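Local coordinates for protein botulinum neurotoxin type G (Clostridium botulinum, PDB 3MPP) that targets neuronal cells through its receptor-binding domain, which attaches the toxin to the cell surface so that the protease light chain can be delivered into the cytosol, at residues I140-S145 with K227-N232. The protein carries 4 engineered substitutions. Residues are numbered along the deposited sequence; the frame is centred on the assembly and turned at random.
Sequences INKWFS and KDFWGN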
loop_
_atom_site.group_PDB
_atom_site.type_symbol
_atom_site.label_atom_id
_atom_site.label_comp_id
_atom_site.label_asym_id
_atom_site.label_seq_id
_atom_site.Cartn_x
_atom_site.Cartn_y
_atom_site.Cartn_z
ATOM N N ILE A 140 -8.181 0.548 0.686
ATOM C CA ILE A 140 -8.496 1.944 0.370
ATOM C C ILE A 140 -7.256 2.825 0.277
ATOM O O ILE A 140 -6.508 2.952 1.245
ATOM C CB ILE A 140 -9.504 2.534 1.369
ATOM C CG1 ILE A 140 -10.805 1.727 1.305
ATOM C CG2 ILE A 140 -9.812 3.991 1.029
ATOM C CD1 ILE A 140 -11.853 2.137 2.354
ATOM N N ASN A 141 -7.043 3.420 -0.899
ATOM C CA ASN A 141 -5.900 4.313 -1.163
ATOM C C ASN A 141 -4.522 3.651 -1.085
ATOM O O ASN A 141 -3.493 4.338 -1.046
ATOM C CB ASN A 141 -5.910 5.544 -0.243
ATOM C CG ASN A 141 -5.105 6.700 -0.820
ATOM O OD1 ASN A 141 -5.178 6.970 -2.024
ATOM N ND2 ASN A 141 -4.324 7.383 0.031
ATOM N N LYS A 142 -4.499 2.323 -1.070
ATOM C CA LYS A 142 -3.249 1.576 -0.935
ATOM C C LYS A 142 -2.951 0.798 -2.197
ATOM O O LYS A 142 -3.867 0.261 -2.817
ATOM C CB LYS A 142 -3.357 0.568 0.214
ATOM C CG LYS A 142 -3.588 1.205 1.581
ATOM C CD LYS A 142 -3.511 0.186 2.707
ATOM C CE LYS A 142 -3.678 0.904 4.029
ATOM N NZ LYS A 142 -3.623 0.049 5.242
ATOM N N TRP A 143 -1.674 0.710 -2.561
ATOM C CA TRP A 143 -1.268 -0.172 -3.644
ATOM C C TRP A 143 -1.692 -1.599 -3.342
ATOM O O TRP A 143 -1.436 -2.115 -2.261
ATOM C CB TRP A 143 0.247 -0.152 -3.828
ATOM C CG TRP A 143 0.755 1.050 -4.525
ATOM C CD1 TRP A 143 1.519 2.046 -3.986
ATOM C CD2 TRP A 143 0.554 1.395 -5.902
ATOM N NE1 TRP A 143 1.803 2.993 -4.942
ATOM C CE2 TRP A 143 1.222 2.621 -6.125
ATOM C CE3 TRP A 143 -0.125 0.794 -6.965
ATOM C CZ2 TRP A 143 1.235 3.251 -7.370
ATOM C CZ3 TRP A 143 -0.124 1.429 -8.202
ATOM C CH2 TRP A 143 0.553 2.642 -8.395
ATOM N N PHE A 144 -2.350 -2.239 -4.293
ATOM C CA PHE A 144 -2.574 -3.670 -4.183
ATOM C C PHE A 144 -2.509 -4.324 -5.552
ATOM O O PHE A 144 -2.763 -3.680 -6.562
ATOM C CB PHE A 144 -3.855 -4.023 -3.418
ATOM C CG PHE A 144 -5.136 -3.652 -4.122
ATOM C CD1 PHE A 144 -5.720 -4.519 -5.029
ATOM C CD2 PHE A 144 -5.790 -2.461 -3.820
ATOM C CE1 PHE A 144 -6.919 -4.195 -5.654
ATOM C CE2 PHE A 144 -6.981 -2.137 -4.436
ATOM C CZ PHE A 144 -7.548 -3.009 -5.359
ATOM N N SER A 145 -2.109 -5.591 -5.562
ATOM C CA SER A 145 -1.869 -6.314 -6.796
ATOM C C SER A 145 -3.136 -7.016 -7.241
ATOM O O SER A 145 -3.857 -7.582 -6.425
ATOM C CB SER A 145 -0.766 -7.358 -6.593
ATOM O OG SER A 145 -0.634 -8.204 -7.737
ATOM N N LYS A 227 8.505 0.124 2.998
ATOM C CA LYS A 227 7.416 0.878 2.426
ATOM C C LYS A 227 6.635 1.627 3.485
ATOM O O LYS A 227 6.738 1.308 4.663
ATOM C CB LYS A 227 6.489 -0.088 1.683
ATOM C CG LYS A 227 7.058 -0.470 0.308
ATOM C CD LYS A 227 6.645 -1.848 -0.103
ATOM C CE LYS A 227 7.587 -2.353 -1.198
ATOM N NZ LYS A 227 7.836 -3.808 -1.058
ATOM N N ASP A 228 5.842 2.604 3.047
ATOM C CA ASP A 228 4.896 3.290 3.931
ATOM C C ASP A 228 3.520 2.608 3.904
ATOM O O ASP A 228 3.319 1.596 3.223
ATOM C CB ASP A 228 4.816 4.807 3.616
ATOM C CG ASP A 228 4.209 5.116 2.236
ATOM O OD1 ASP A 228 3.544 4.247 1.639
ATOM O OD2 ASP A 228 4.388 6.252 1.756
ATOM N N PHE A 229 2.596 3.142 4.699
ATOM C CA PHE A 229 1.252 2.610 4.865
ATOM C C PHE A 229 0.540 2.476 3.507
ATOM O O PHE A 229 -0.292 1.583 3.315
ATOM C CB PHE A 229 0.505 3.596 5.765
ATOM C CG PHE A 229 -0.897 3.189 6.150
ATOM C CD1 PHE A 229 -1.117 2.311 7.210
ATOM C CD2 PHE A 229 -1.990 3.771 5.528
ATOM C CE1 PHE A 229 -2.401 2.002 7.610
ATOM C CE2 PHE A 229 -3.285 3.455 5.912
ATOM C CZ PHE A 229 -3.490 2.565 6.956
ATOM N N TRP A 230 0.852 3.375 2.569
ATOM C CA TRP A 230 0.183 3.361 1.256
ATOM C C TRP A 230 0.837 2.374 0.275
ATOM O O TRP A 230 0.280 2.072 -0.783
ATOM C CB TRP A 230 0.152 4.771 0.652
ATOM C CG TRP A 230 -0.374 5.799 1.610
ATOM C CD1 TRP A 230 0.301 6.886 2.102
ATOM C CD2 TRP A 230 -1.684 5.837 2.207
ATOM N NE1 TRP A 230 -0.513 7.603 2.958
ATOM C CE2 TRP A 230 -1.731 6.977 3.042
ATOM C CE3 TRP A 230 -2.812 5.017 2.121
ATOM C CZ2 TRP A 230 -2.861 7.313 3.786
ATOM C CZ3 TRP A 230 -3.941 5.356 2.855
ATOM C CH2 TRP A 230 -3.960 6.499 3.672
ATOM N N GLY A 231 2.025 1.889 0.623
ATOM C CA GLY A 231 2.761 0.965 -0.228
ATOM C C GLY A 231 3.838 1.596 -1.096
ATOM O O GLY A 231 4.367 0.936 -1.986
ATOM N N ASN A 232 4.143 2.874 -0.865
ATOM C CA ASN A 232 5.272 3.522 -1.538
ATOM C C ASN A 232 6.552 3.429 -0.712
ATOM O O ASN A 232 6.501 3.187 0.498
ATOM C CB ASN A 232 4.945 4.991 -1.823
ATOM C CG ASN A 232 3.982 5.144 -2.972
ATOM O OD1 ASN A 232 4.029 4.373 -3.930
ATOM N ND2 ASN A 232 3.105 6.132 -2.886
#
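The indole of Trp230 lies between two side chains: ND2 of Asn141 sits 3.4 Å above one face of its ring system, the amide turned 63° from it, while Phe229 CD2 approaches the opposite face, both offset toward the rim. At the indole's edge, near its plane, is the carbonyl O of Ile140. Phe229 in turn offers a face to Lys142, whose NZ stands over it, 3.4 Å from the ring centroid, a cation-pi contact; CE adds a CH-pi contact over the same face. An extended chain beyond CG carries the ammonium there, past the carbonyl O of Phe229, and Ser137 O also accepts a hydrogen bond from NZ. Asn141 ND2 and Trp230 NE1 have hydrogen-bond acceptors in Asp426 and Pro424, respectively.

A further aromatic ring, Trp143, is engaged at its edge: NE1 donates to Asn232 OD1 over 2.8 Å, but the bond bends to 139° and reaches the oxygen from above the amide plane. Gln39 also donates to that oxygen, and Lys199 and Arg74 make cation-pi contacts with the Trp143 ring. Much straighter is the backbone bond from Trp143 N to Trp230 O, 3.0 Å at 167°. Its acceptor belongs to a type I turn running from Asp228 to Gly231, closed by Gly231 N to Asp228 O at 2.9 Å. Asp228 OD1 braces the turn by accepting from Asn232 N, 2.9 Å away.

Two hydrogen bonds, a cation-pi contact and an amide laid over an indole thus join the approach to strand 144-150 of the N-terminal subdomain to a turn of the C-terminal one, an interface characteristic of the clostridial neurotoxin receptor-binding domain, where a lectin-like beta sandwich abuts a beta-trefoil.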